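Dual function macrocyclase-peptidase POPB (Galerina marginata, PDB 5N4B) cleaves amatoxin precursor peptides on the C-terminal side of prolyl residues and macrocyclises the trimmed intermediate in the biosynthesis of amanitin toxins. Local coordinates at residues Leu216-Tyr220 with Ile262-Thr267; Tyr273-Tyr277 with Gly301-Arg305; Lys284-Leu288 with Glu310-Tyr315; Pro334-Val338 with Asp359-Val365; Gly542-Lys547 with Ile621-Gly625. The protein carries 1 engineered substitution. All coordinates share one frame. Residue numbers count along the deposited sequence, not the author numbering.

Contact 1: Leu216-Tyr220 with Ile262-Thr267; sequences LYQRY and IYGADT
Leu216-Arg219 and Ile262-Thr267 are extended strands running antiparallel, their axes 174° apart in direction and 7.2 Å apart at closest approach. CA to CA, Leu216 lies 7.2 Å from Ala265 and Gln218 6.8 Å from Tyr263, too far for pairing within one sheet; the strands face each other across a gap filled by side chains. Leu216 and Gln218 point their CB toward the other strand, Tyr217 away from it, and Ile262, Ala265 and Thr267 point back. This is the packing of adjacent blades in the seven-bladed beta-propeller of the prolyl oligopeptidases: 214-219 is the second strand of the third blade, and 262-267 opens the fourth as its innermost strand. Gln218, extended with chi1 and chi2 both t, spans the gap. Its OE1 accepts a hydrogen bond from Tyr263 N (2.8 Å, N-H...O 141°), and its NE2 is hydrogen-bonded to Lys202 O. At one end Leu216 (chi1 m) brings CD2 to 4.3 Å from Ala265 CB and CD1 to 4.1 Å from Thr267 CG2, while Thr267 OG1 bonds to Trp208 O. At the other end Tyr220 (chi1 m) sets out sideways, but its OH comes to 3.3 Å from Ile262 CG2; this side chain is about 8 Å from that of His699 of the charge relay system.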
# COMPACT_ATOMS: atom_id res chain seq x y z
N LEU A 216 -19.25 9.44 -8.43
CA LEU A 216 -18.50 10.42 -7.66
C LEU A 216 -17.02 10.10 -7.72
O LEU A 216 -16.62 8.93 -7.72
CB LEU A 216 -18.95 10.47 -6.19
CG LEU A 216 -20.39 10.97 -6.04
CD1 LEU A 216 -21.32 9.83 -5.81
CD2 LEU A 216 -20.51 11.97 -5.01
N TYR A 217 -16.21 11.14 -7.72
CA TYR A 217 -14.75 11.08 -7.81
C TYR A 217 -14.17 12.38 -7.27
O TYR A 217 -14.78 13.45 -7.39
CB TYR A 217 -14.32 10.85 -9.26
CG TYR A 217 -14.54 12.05 -10.14
CD1 TYR A 217 -15.81 12.38 -10.63
CD2 TYR A 217 -13.51 12.91 -10.39
CE1 TYR A 217 -16.00 13.52 -11.38
CE2 TYR A 217 -13.70 14.06 -11.12
CZ TYR A 217 -14.94 14.38 -11.59
OH TYR A 217 -15.13 15.56 -12.32
N GLN A 218 -12.98 12.28 -6.69
CA GLN A 218 -12.26 13.45 -6.20
C GLN A 218 -11.36 14.00 -7.28
O GLN A 218 -10.59 13.26 -7.92
CB GLN A 218 -11.45 13.13 -4.96
CG GLN A 218 -10.68 14.36 -4.46
CD GLN A 218 -10.12 14.10 -3.10
OE1 GLN A 218 -10.61 14.63 -2.12
NE2 GLN A 218 -9.14 13.21 -3.01
N ARG A 219 -11.41 15.29 -7.49
CA ARG A 219 -10.48 15.90 -8.41
C ARG A 219 -9.89 17.19 -7.85
O ARG A 219 -10.31 17.73 -6.83
CB ARG A 219 -11.07 16.18 -9.76
CG ARG A 219 -12.25 17.09 -9.60
CD ARG A 219 -12.50 17.87 -10.84
NE ARG A 219 -11.41 18.78 -11.20
CZ ARG A 219 -11.47 19.58 -12.25
NH1 ARG A 219 -12.56 19.56 -13.02
NH2 ARG A 219 -10.45 20.36 -12.50
N TYR A 220 -8.89 17.64 -8.53
CA TYR A 220 -8.12 18.81 -8.16
C TYR A 220 -8.24 19.90 -9.20
O TYR A 220 -8.71 19.64 -10.32
CB TYR A 220 -6.67 18.41 -7.95
CG TYR A 220 -6.51 17.67 -6.65
CD1 TYR A 220 -6.26 18.36 -5.47
CD2 TYR A 220 -6.72 16.30 -6.57
CE1 TYR A 220 -6.13 17.70 -4.26
CE2 TYR A 220 -6.60 15.65 -5.36
CZ TYR A 220 -6.31 16.36 -4.22
OH TYR A 220 -6.21 15.66 -3.01
N ILE A 262 -9.06 16.36 2.28
CA ILE A 262 -9.50 15.53 1.16
C ILE A 262 -10.78 14.78 1.55
O ILE A 262 -11.19 14.76 2.72
CB ILE A 262 -8.40 14.59 0.64
CG1 ILE A 262 -7.99 13.57 1.70
CG2 ILE A 262 -7.21 15.45 0.16
CD1 ILE A 262 -7.14 12.40 1.10
N TYR A 263 -11.38 14.16 0.54
CA TYR A 263 -12.76 13.73 0.58
C TYR A 263 -12.90 12.30 0.06
O TYR A 263 -12.13 11.84 -0.77
CB TYR A 263 -13.70 14.67 -0.21
CG TYR A 263 -13.49 16.07 0.27
CD1 TYR A 263 -13.88 16.43 1.55
CD2 TYR A 263 -12.77 16.99 -0.48
CE1 TYR A 263 -13.59 17.68 2.03
CE2 TYR A 263 -12.49 18.27 0.02
CZ TYR A 263 -12.91 18.57 1.27
OH TYR A 263 -12.63 19.79 1.82
N GLY A 264 -13.88 11.60 0.60
CA GLY A 264 -14.32 10.33 0.05
C GLY A 264 -15.84 10.27 0.10
O GLY A 264 -16.49 11.10 0.72
N ALA A 265 -16.40 9.27 -0.56
CA ALA A 265 -17.83 9.10 -0.66
C ALA A 265 -18.22 7.65 -0.67
O ALA A 265 -17.39 6.75 -0.83
CB ALA A 265 -18.39 9.79 -1.92
N ASP A 266 -19.51 7.44 -0.40
CA ASP A 266 -20.13 6.13 -0.55
C ASP A 266 -21.61 6.35 -0.83
O ASP A 266 -22.17 7.40 -0.50
CB ASP A 266 -19.99 5.27 0.73
CG ASP A 266 -18.78 4.29 0.73
OD1 ASP A 266 -18.51 3.62 -0.29
OD2 ASP A 266 -18.09 4.18 1.80
N THR A 267 -22.24 5.38 -1.49
CA THR A 267 -23.67 5.44 -1.78
C THR A 267 -24.36 4.18 -1.27
O THR A 267 -23.87 3.06 -1.47
CB THR A 267 -23.95 5.60 -3.26
OG1 THR A 267 -23.22 4.57 -3.95
CG2 THR A 267 -23.51 7.00 -3.74

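Contact 2: Tyr273-Tyr277 with Gly301-Arg305; sequences YLYLY and GIHWR
Strand 273-279, second in the fourth propeller blade, is covered by the loop that leads into the blade's outermost strand, 305-308. Along Tyr273-Tyr277 the backbone is regular beta, so side chains alternate; Gly301-Arg305 is mostly irregular, Gly301 having positive phi. Leu274 (chi1 t, chi2 p) points toward the loop and places CD2 3.9 Å from Ile302 CD1 and 3.7 Å from Trp304 CH2. Tyr275 turns away, packing on Ile317 of the fifth blade. Leu276, again t and p, faces the loop, its CA 8.5 Å from that of Trp304. Tyr277 points elsewhere, its OH hydrogen-bonded to Asp266. No hydrogen bond joins the segments; the contact is apolar. Ile302 and Trp304 touch Val252 of the third blade, at the junction of two blades. Trp304 (chi1 m, chi2 110°) sets out sideways but brings a ring face against Leu276: Leu276 CB makes a CH-pi contact 4.0 Å from the centroid of the Trp304 six-membered ring, 28° off its normal, and 3.6 Å from Trp304 CZ3.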
# COMPACT_ATOMS: atom_id res chain seq x y z
N TYR A 273 -29.17 7.14 0.43
CA TYR A 273 -28.17 7.97 1.08
C TYR A 273 -26.92 8.12 0.24
O TYR A 273 -26.50 7.19 -0.47
CB TYR A 273 -27.77 7.38 2.44
CG TYR A 273 -28.83 7.39 3.47
CD1 TYR A 273 -29.38 8.58 3.92
CD2 TYR A 273 -29.24 6.20 4.05
CE1 TYR A 273 -30.32 8.59 4.91
CE2 TYR A 273 -30.21 6.19 5.05
CZ TYR A 273 -30.75 7.41 5.46
OH TYR A 273 -31.69 7.39 6.47
N LEU A 274 -26.36 9.30 0.33
CA LEU A 274 -25.02 9.63 -0.11
C LEU A 274 -24.22 10.02 1.13
O LEU A 274 -24.62 10.89 1.90
CB LEU A 274 -25.07 10.81 -1.08
CG LEU A 274 -23.74 11.45 -1.50
CD1 LEU A 274 -22.93 10.48 -2.26
CD2 LEU A 274 -24.04 12.70 -2.34
N TYR A 275 -23.05 9.44 1.27
CA TYR A 275 -22.18 9.71 2.39
C TYR A 275 -20.94 10.45 1.95
O TYR A 275 -20.35 10.13 0.90
CB TYR A 275 -21.77 8.39 3.01
CG TYR A 275 -22.89 7.47 3.42
CD1 TYR A 275 -23.67 7.71 4.56
CD2 TYR A 275 -23.20 6.33 2.68
CE1 TYR A 275 -24.68 6.85 4.93
CE2 TYR A 275 -24.22 5.47 3.09
CZ TYR A 275 -24.94 5.75 4.22
OH TYR A 275 -25.93 4.86 4.58
N LEU A 276 -20.53 11.44 2.76
CA LEU A 276 -19.30 12.19 2.53
C LEU A 276 -18.37 12.03 3.71
O LEU A 276 -18.77 12.27 4.86
CB LEU A 276 -19.61 13.67 2.37
CG LEU A 276 -18.40 14.61 2.14
CD1 LEU A 276 -17.82 14.47 0.78
CD2 LEU A 276 -18.81 16.07 2.42
N TYR A 277 -17.16 11.61 3.42
CA TYR A 277 -16.09 11.53 4.39
C TYR A 277 -15.12 12.68 4.14
O TYR A 277 -14.88 13.07 2.99
CB TYR A 277 -15.30 10.24 4.24
CG TYR A 277 -16.10 8.95 4.24
CD1 TYR A 277 -16.77 8.52 5.35
CD2 TYR A 277 -16.10 8.14 3.14
CE1 TYR A 277 -17.49 7.35 5.32
CE2 TYR A 277 -16.81 6.96 3.12
CZ TYR A 277 -17.49 6.56 4.23
OH TYR A 277 -18.16 5.33 4.23
N GLY A 301 -26.57 21.45 -4.96
CA GLY A 301 -27.23 21.96 -3.76
C GLY A 301 -27.60 20.90 -2.74
O GLY A 301 -28.65 20.98 -2.12
N ILE A 302 -26.77 19.89 -2.58
CA ILE A 302 -27.08 18.78 -1.67
C ILE A 302 -27.14 19.26 -0.24
O ILE A 302 -26.28 20.02 0.24
CB ILE A 302 -25.99 17.72 -1.85
CG1 ILE A 302 -26.20 16.99 -3.14
CG2 ILE A 302 -26.03 16.72 -0.70
CD1 ILE A 302 -24.96 16.29 -3.58
N HIS A 303 -28.12 18.75 0.50
CA HIS A 303 -28.29 19.04 1.91
C HIS A 303 -27.53 17.98 2.72
O HIS A 303 -27.93 16.82 2.74
CB HIS A 303 -29.76 19.10 2.28
CG HIS A 303 -29.98 19.43 3.71
ND1 HIS A 303 -29.21 20.35 4.38
CD2 HIS A 303 -30.86 18.94 4.60
CE1 HIS A 303 -29.61 20.42 5.64
NE2 HIS A 303 -30.62 19.59 5.80
N TRP A 304 -26.47 18.40 3.40
CA TRP A 304 -25.71 17.51 4.27
C TRP A 304 -26.20 17.59 5.70
O TRP A 304 -26.22 18.68 6.29
CB TRP A 304 -24.24 17.88 4.23
CG TRP A 304 -23.62 17.76 2.93
CD1 TRP A 304 -23.20 18.77 2.11
CD2 TRP A 304 -23.35 16.54 2.23
NE1 TRP A 304 -22.68 18.26 0.98
CE2 TRP A 304 -22.76 16.89 1.01
CE3 TRP A 304 -23.54 15.18 2.53
CZ2 TRP A 304 -22.34 15.94 0.09
CZ3 TRP A 304 -23.11 14.23 1.58
CH2 TRP A 304 -22.54 14.63 0.39
N ARG A 305 -26.48 16.42 6.29
CA ARG A 305 -26.64 16.28 7.71
C ARG A 305 -25.28 15.95 8.32
O ARG A 305 -24.66 14.94 7.97
CB ARG A 305 -27.62 15.16 8.04
CG ARG A 305 -27.88 14.96 9.52
CD ARG A 305 -28.93 13.94 9.75
NE ARG A 305 -29.16 13.75 11.16
CZ ARG A 305 -30.14 12.98 11.66
NH1 ARG A 305 -30.97 12.33 10.86
NH2 ARG A 305 -30.28 12.87 12.98

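Contact 3: Lys284-Leu288 with Glu310-Tyr315; sequences KKNLL and EYAADY
A hydrogen bond from Asn286 N to Ala313 O (3.0 Å, N-H...O 167°) ties 284-288, the turn between the second and third strands of the fourth propeller blade, to 310-315, the crossing from its outermost strand, 305-308, to the fifth blade's innermost, 315-321. The crossing is mostly irregular, whereas Leu287 and Leu288 are already strand. Just before the bond, Lys285 CA sends a CA-H...O contact of 3.4 Å to the same Ala313 O, Lys285 CA and Ala313 CA being 4.5 Å apart. Water 2 fills the neighbouring hollow, accepting from Ala312 N (2.8 Å) and lying 2.8 Å from both Asn286 O and Glu310 O. At the start of 284-288, Lys284 NZ and Asp314 OD2 form a long salt bridge of 3.8 Å, and water 1 also bridges them, accepting from Lys284 NZ (3.3 Å) and donating to Asp314 OD2 (2.7 Å). That carboxylate oxygen has its strongest partner in the hydroxyl of Tyr336. Beyond these, the Lys285 chain extends past the loop, with CE 3.7 Å from Ala312 O, and Leu288 CD2 (chi1 t, chi2 p) rests 4.3 Å from Tyr315 CB. Tyr311, which also meets Trp261 edge-to-face, turns one face of its ring to Leu287 (chi1 m, chi2 t): Leu287 CG is 3.7 Å from Tyr311 CZ, and Leu287 CD2 stands 3.8 Å from the Tyr311 ring centroid, 5° off the normal.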
# COMPACT_ATOMS: atom_id res chain seq x y z
N LYS A 284 -6.27 8.36 11.11
CA LYS A 284 -7.46 7.65 10.77
C LYS A 284 -8.72 8.27 11.39
O LYS A 284 -9.63 7.61 11.83
CB LYS A 284 -7.30 6.23 11.27
CG LYS A 284 -6.12 5.55 10.65
CD LYS A 284 -6.38 5.37 9.19
CE LYS A 284 -6.90 3.97 8.94
NZ LYS A 284 -7.78 3.77 7.78
N LYS A 285 -8.77 9.57 11.38
CA LYS A 285 -9.91 10.30 11.88
C LYS A 285 -10.62 10.96 10.71
O LYS A 285 -10.00 11.44 9.86
CB LYS A 285 -9.54 11.34 12.92
CG LYS A 285 -8.87 10.83 14.18
CD LYS A 285 -8.46 11.99 15.08
CE LYS A 285 -7.90 11.52 16.39
NZ LYS A 285 -6.53 10.98 16.32
N ASN A 286 -11.93 10.90 10.71
CA ASN A 286 -12.70 11.50 9.67
C ASN A 286 -14.05 12.02 10.06
O ASN A 286 -14.66 11.59 10.95
CB ASN A 286 -12.83 10.55 8.44
CG ASN A 286 -13.70 9.32 8.67
OD1 ASN A 286 -14.85 9.25 8.30
ND2 ASN A 286 -13.13 8.41 9.24
N LEU A 287 -14.51 12.99 9.30
CA LEU A 287 -15.88 13.44 9.40
C LEU A 287 -16.77 12.54 8.55
O LEU A 287 -16.33 11.82 7.65
CB LEU A 287 -16.03 14.90 8.91
CG LEU A 287 -15.06 15.89 9.53
CD1 LEU A 287 -15.39 17.30 9.08
CD2 LEU A 287 -15.02 15.83 11.01
N LEU A 288 -18.05 12.56 8.86
CA LEU A 288 -19.04 11.77 8.14
C LEU A 288 -20.34 12.56 8.09
O LEU A 288 -20.96 12.82 9.12
CB LEU A 288 -19.26 10.41 8.83
CG LEU A 288 -20.48 9.60 8.34
CD1 LEU A 288 -20.24 9.17 6.96
CD2 LEU A 288 -20.76 8.44 9.27
N GLU A 310 -16.75 16.53 14.10
CA GLU A 310 -15.45 16.83 14.68
C GLU A 310 -14.55 15.64 14.40
O GLU A 310 -15.03 14.51 14.25
CB GLU A 310 -15.54 17.08 16.20
CG GLU A 310 -16.27 15.94 16.92
CD GLU A 310 -16.16 15.95 18.46
OE1 GLU A 310 -16.05 17.05 19.06
OE2 GLU A 310 -16.14 14.83 19.06
N TYR A 311 -13.26 15.91 14.27
CA TYR A 311 -12.24 14.90 14.05
C TYR A 311 -11.91 14.22 15.38
O TYR A 311 -11.27 14.81 16.25
CB TYR A 311 -10.98 15.53 13.44
CG TYR A 311 -11.14 15.87 11.97
CD1 TYR A 311 -11.05 14.87 11.01
CD2 TYR A 311 -11.40 17.16 11.56
CE1 TYR A 311 -11.20 15.14 9.68
CE2 TYR A 311 -11.56 17.47 10.22
CZ TYR A 311 -11.45 16.46 9.28
OH TYR A 311 -11.61 16.73 7.94
N ALA A 312 -12.30 12.96 15.50
CA ALA A 312 -12.07 12.21 16.74
C ALA A 312 -11.86 10.71 16.50
O ALA A 312 -11.18 10.05 17.29
CB ALA A 312 -13.21 12.40 17.71
N ALA A 313 -12.43 10.17 15.43
CA ALA A 313 -12.40 8.73 15.24
C ALA A 313 -12.58 8.41 13.76
O ALA A 313 -12.96 9.27 12.95
CB ALA A 313 -13.51 8.08 16.08
N ASP A 314 -12.33 7.15 13.43
CA ASP A 314 -12.49 6.59 12.08
C ASP A 314 -13.91 6.07 11.95
O ASP A 314 -14.38 5.34 12.84
CB ASP A 314 -11.48 5.43 12.01
CG ASP A 314 -11.40 4.70 10.67
OD1 ASP A 314 -12.32 4.78 9.86
OD2 ASP A 314 -10.39 3.96 10.47
N TYR A 315 -14.63 6.49 10.92
CA TYR A 315 -15.97 6.00 10.64
C TYR A 315 -16.04 5.60 9.17
O TYR A 315 -15.74 6.40 8.29
CB TYR A 315 -17.01 7.09 10.88
CG TYR A 315 -17.18 7.60 12.28
CD1 TYR A 315 -16.37 8.63 12.76
CD2 TYR A 315 -18.16 7.08 13.13
CE1 TYR A 315 -16.52 9.14 14.00
CE2 TYR A 315 -18.30 7.59 14.37
CZ TYR A 315 -17.50 8.61 14.81
OH TYR A 315 -17.75 9.13 16.07
O HOH W 1 -10.23 1.85 8.83
O HOH W 2 -14.24 11.88 13.75

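Contact 4: Pro334-Val338 with Asp359-Val365; sequences PQYKV and DAKLAQV
Leu362 (chi1 t, chi2 p) is the chief apolar bump of 359-365, pushed into a hollow formed by Tyr336, Lys337 and Val338: its CB is 4.0 Å from Tyr336 CB, its CD2 3.7 Å from both Lys337 C and Val338 CG2. Val338 CG2 rests against the adjoining methyls Leu362 CD2 and Val365 CG2, 3.9 Å from the latter. A classic beta bulge, in which Ala363 and Gln364 both face Ile376, lets Leu362 and Val365 point the same way. Two propeller blades meet here: 334-338 leads into the third strand of the fifth blade, while 361-368 is the innermost strand of the sixth, the touching parts running 36° apart. Tyr336, at phi 74°, bends the chain; just before it Gln335 O accepts a hydrogen bond from Leu362 N (2.9 Å, N-H...O 163°) and a CA-H...O contact from Lys361 CA (3.2 Å). The folded Gln335 side chain (m, m) lies along the other backbone, OE1 3.5 Å from Lys361 CB and NE2 hydrogen-bonded to Lys358 O. Extended Lys361 passes the Tyr336 ring, CE 4.0 Å from Tyr336 CE1. Water 3 lies between the two backbones, 2.7 Å from Tyr336 O and 2.9 Å from Ala360 O.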
# COMPACT_ATOMS: atom_id res chain seq x y z
N PRO A 334 -10.35 1.38 20.39
CA PRO A 334 -9.13 1.35 19.58
C PRO A 334 -8.95 0.11 18.75
O PRO A 334 -8.22 0.16 17.75
CB PRO A 334 -8.01 1.54 20.60
CG PRO A 334 -8.58 1.18 21.88
CD PRO A 334 -10.05 1.55 21.82
N GLN A 335 -9.62 -1.01 19.07
CA GLN A 335 -9.55 -2.22 18.25
C GLN A 335 -10.70 -2.32 17.25
O GLN A 335 -10.81 -3.34 16.55
CB GLN A 335 -9.54 -3.45 19.15
CG GLN A 335 -8.34 -3.56 20.03
CD GLN A 335 -7.18 -4.19 19.41
OE1 GLN A 335 -6.95 -4.14 18.22
NE2 GLN A 335 -6.36 -4.82 20.26
N TYR A 336 -11.51 -1.27 17.15
CA TYR A 336 -12.65 -1.14 16.25
C TYR A 336 -13.84 -1.99 16.68
O TYR A 336 -13.72 -2.94 17.45
CB TYR A 336 -12.25 -1.37 14.79
CG TYR A 336 -11.40 -0.31 14.15
CD1 TYR A 336 -10.04 -0.20 14.41
CD2 TYR A 336 -11.97 0.62 13.28
CE1 TYR A 336 -9.26 0.78 13.79
CE2 TYR A 336 -11.19 1.59 12.68
CZ TYR A 336 -9.84 1.66 12.94
OH TYR A 336 -9.00 2.62 12.36
N LYS A 337 -15.00 -1.64 16.13
CA LYS A 337 -16.29 -2.24 16.46
C LYS A 337 -17.30 -1.82 15.41
O LYS A 337 -16.99 -1.00 14.55
CB LYS A 337 -16.78 -1.84 17.86
CG LYS A 337 -17.07 -0.36 18.01
CD LYS A 337 -17.61 -0.01 19.37
CE LYS A 337 -17.78 1.48 19.55
NZ LYS A 337 -18.41 1.74 20.90
N VAL A 338 -18.49 -2.38 15.45
CA VAL A 338 -19.59 -1.95 14.58
C VAL A 338 -20.63 -1.28 15.44
O VAL A 338 -21.11 -1.89 16.42
CB VAL A 338 -20.24 -3.09 13.79
CG1 VAL A 338 -21.37 -2.56 12.92
CG2 VAL A 338 -19.23 -3.85 12.96
N ASP A 359 -8.77 -7.55 22.40
CA ASP A 359 -7.49 -8.07 21.92
C ASP A 359 -7.57 -8.63 20.49
O ASP A 359 -6.85 -9.59 20.14
CB ASP A 359 -6.96 -9.12 22.89
CG ASP A 359 -6.58 -8.53 24.25
OD1 ASP A 359 -5.72 -7.61 24.35
OD2 ASP A 359 -7.21 -8.99 25.21
N ALA A 360 -8.48 -8.12 19.68
CA ALA A 360 -8.42 -8.45 18.26
C ALA A 360 -9.02 -7.28 17.50
O ALA A 360 -10.11 -6.82 17.84
CB ALA A 360 -9.20 -9.71 17.92
N LYS A 361 -8.34 -6.84 16.46
CA LYS A 361 -8.78 -5.71 15.66
C LYS A 361 -9.83 -6.17 14.67
O LYS A 361 -9.64 -7.11 13.90
CB LYS A 361 -7.58 -5.14 14.92
CG LYS A 361 -7.91 -3.93 14.07
CD LYS A 361 -6.69 -3.44 13.32
CE LYS A 361 -6.94 -2.21 12.60
NZ LYS A 361 -5.74 -1.89 11.76
N LEU A 362 -10.92 -5.44 14.62
CA LEU A 362 -11.93 -5.66 13.58
C LEU A 362 -11.42 -4.93 12.33
O LEU A 362 -11.39 -3.70 12.29
CB LEU A 362 -13.27 -5.13 14.03
CG LEU A 362 -14.41 -5.25 13.01
CD1 LEU A 362 -14.70 -6.72 12.70
CD2 LEU A 362 -15.63 -4.52 13.46
N ALA A 363 -11.02 -5.69 11.33
CA ALA A 363 -10.33 -5.15 10.15
C ALA A 363 -11.26 -4.84 8.99
O ALA A 363 -10.99 -3.89 8.24
CB ALA A 363 -9.28 -6.15 9.68
N GLN A 364 -12.32 -5.62 8.81
CA GLN A 364 -13.23 -5.44 7.69
C GLN A 364 -14.58 -6.04 8.04
O GLN A 364 -14.63 -7.12 8.68
CB GLN A 364 -12.66 -6.16 6.46
CG GLN A 364 -13.43 -5.85 5.17
CD GLN A 364 -12.98 -6.62 3.93
OE1 GLN A 364 -12.14 -7.51 3.96
NE2 GLN A 364 -13.65 -6.34 2.84
N VAL A 365 -15.67 -5.41 7.60
CA VAL A 365 -17.02 -5.96 7.74
C VAL A 365 -17.77 -5.63 6.47
O VAL A 365 -17.86 -4.45 6.11
CB VAL A 365 -17.81 -5.41 8.95
CG1 VAL A 365 -19.18 -6.07 9.03
CG2 VAL A 365 -17.12 -5.66 10.26
O HOH W 3 -12.63 -5.42 17.86

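Contact 5: Gly542-Lys547 with Ile621-Gly625; sequences GRRETK and ISEYG
A polar loop-to-helix contact inside the alpha/beta-hydrolase domain joins Gly542-Lys547, the turn between helices 536-540 and 548-563, to the short helix 621-624. The nearest CA pairs are Arg544-Tyr624 at 4.5 Å and Arg543-Glu623 at 5.3 Å. Arg544 (phi/psi 54/-121) aims its amide at the helix end: Arg544 N donates to Glu623 O (2.8 Å, 164°). Its side chain (chi1 m, chi2 t, chi3 p) curls along the helix so that NH1 donates to Ile621 O (3.0 Å), the carbonyl that also takes Gly625 N at 2.9 Å; NH2 pairs with Glu632. Gly625 leaves the helix at positive phi. Water 4 donates to Arg544 O (2.9 Å) and Tyr624 O (2.8 Å). Lys547 NZ makes a 3.0 Å salt bridge with Glu623 OE2 and donates to Gly542 O (2.8 Å) and Gly498 O, while Glu623 OE1 meets His539. Tyr624 OH is hydrogen-bonded to Asn579, next to the engineered Ala578 at the nucleophile position; the Tyr624 and Ala578 side chains are about 7 Å apart. Thus two helix carbonyls, of Ile621 and Glu623, are met by a guanidinium and an amide, and the buried Glu623 carboxylate is balanced by a lysine that is buried as well.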
# COMPACT_ATOMS: atom_id res chain seq x y z
N GLY A 542 3.96 4.45 18.44
CA GLY A 542 5.07 4.80 17.59
C GLY A 542 4.70 5.91 16.64
O GLY A 542 4.66 5.71 15.44
N ARG A 543 4.42 7.09 17.18
CA ARG A 543 3.87 8.19 16.41
C ARG A 543 4.23 9.51 17.09
O ARG A 543 4.15 9.61 18.30
CB ARG A 543 2.32 8.03 16.43
CG ARG A 543 1.53 8.97 15.60
CD ARG A 543 0.03 8.59 15.54
NE ARG A 543 -0.66 8.83 16.81
CZ ARG A 543 -1.77 8.20 17.23
NH1 ARG A 543 -2.36 7.22 16.52
NH2 ARG A 543 -2.27 8.58 18.41
N ARG A 544 4.60 10.52 16.30
CA ARG A 544 4.87 11.84 16.86
C ARG A 544 5.90 11.72 17.98
O ARG A 544 7.01 11.25 17.75
CB ARG A 544 3.56 12.58 17.24
CG ARG A 544 2.75 12.95 15.97
CD ARG A 544 1.35 13.50 16.26
NE ARG A 544 1.41 14.66 17.12
CZ ARG A 544 1.56 15.90 16.69
NH1 ARG A 544 1.69 16.17 15.39
NH2 ARG A 544 1.59 16.89 17.57
N GLU A 545 5.58 12.13 19.21
CA GLU A 545 6.61 12.10 20.24
C GLU A 545 7.09 10.70 20.61
O GLU A 545 8.15 10.60 21.25
CB GLU A 545 6.17 12.87 21.48
CG GLU A 545 5.13 12.19 22.32
CD GLU A 545 3.70 12.51 21.90
OE1 GLU A 545 3.44 13.01 20.78
OE2 GLU A 545 2.80 12.25 22.76
N THR A 546 6.35 9.64 20.28
CA THR A 546 6.80 8.28 20.55
C THR A 546 7.37 7.57 19.32
O THR A 546 7.57 6.35 19.36
CB THR A 546 5.64 7.42 21.08
OG1 THR A 546 4.64 7.32 20.09
CG2 THR A 546 5.00 7.98 22.37
N LYS A 547 7.63 8.30 18.23
CA LYS A 547 8.12 7.66 17.01
C LYS A 547 9.43 6.92 17.24
O LYS A 547 9.71 5.93 16.56
CB LYS A 547 8.30 8.72 15.90
CG LYS A 547 8.52 8.11 14.52
CD LYS A 547 7.19 7.54 13.97
CE LYS A 547 7.33 6.27 13.24
NZ LYS A 547 5.96 5.69 12.98
N ILE A 621 2.39 15.25 9.18
CA ILE A 621 2.55 15.87 10.49
C ILE A 621 1.84 15.06 11.57
O ILE A 621 2.32 15.00 12.71
CB ILE A 621 2.10 17.32 10.42
CG1 ILE A 621 3.14 18.13 9.63
CG2 ILE A 621 1.93 17.89 11.80
CD1 ILE A 621 2.65 19.55 9.28
N SER A 622 0.72 14.41 11.25
CA SER A 622 0.06 13.57 12.24
C SER A 622 0.89 12.35 12.61
O SER A 622 0.63 11.74 13.65
CB SER A 622 -1.31 13.15 11.73
OG SER A 622 -1.20 12.48 10.52
N GLU A 623 1.86 11.98 11.79
CA GLU A 623 2.75 10.86 12.03
C GLU A 623 4.08 11.22 12.66
O GLU A 623 4.56 10.49 13.53
CB GLU A 623 3.05 10.11 10.73
CG GLU A 623 3.71 8.76 10.92
CD GLU A 623 2.80 7.67 11.54
OE1 GLU A 623 1.58 7.91 11.62
OE2 GLU A 623 3.33 6.60 11.95
N TYR A 624 4.68 12.33 12.26
CA TYR A 624 6.04 12.70 12.65
C TYR A 624 6.11 13.91 13.58
O TYR A 624 7.16 14.11 14.21
CB TYR A 624 6.87 13.00 11.40
CG TYR A 624 6.95 11.90 10.38
CD1 TYR A 624 7.16 10.61 10.76
CD2 TYR A 624 6.82 12.17 9.03
CE1 TYR A 624 7.22 9.58 9.84
CE2 TYR A 624 6.89 11.17 8.09
CZ TYR A 624 7.09 9.87 8.51
OH TYR A 624 7.12 8.95 7.51
N GLY A 625 5.06 14.73 13.66
CA GLY A 625 5.16 16.03 14.28
C GLY A 625 5.44 17.12 13.25
O GLY A 625 5.71 16.88 12.07
O HOH W 4 8.54 11.96 15.43

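How the contacts relate
Contacts 1 to 4 follow the propeller round through four consecutive blades, the third to the sixth, while contact 5 belongs to the hydrolase domain. Contacts 1, 2 and 3 all reach the fourth-blade sheet. Contacts 1 and 2, with centres about 12 Å apart, meet through Gly264 O and Tyr277 N (2.8 Å). Contacts 2 and 3, centres about 16 Å apart, alternate along the chain and touch where Tyr277 packs on Leu288; the other pairs come in series. Contact 4, its centre about 15 Å from that of contact 3, is joined to it through Asp314 OD2 and Tyr336 OH (2.7 Å). Contacts 3 and 5 have centres about 18 Å and nearest atoms about 5 Å apart, so the turn of contact 3 comes close to the hydrolase domain without touching contact 5.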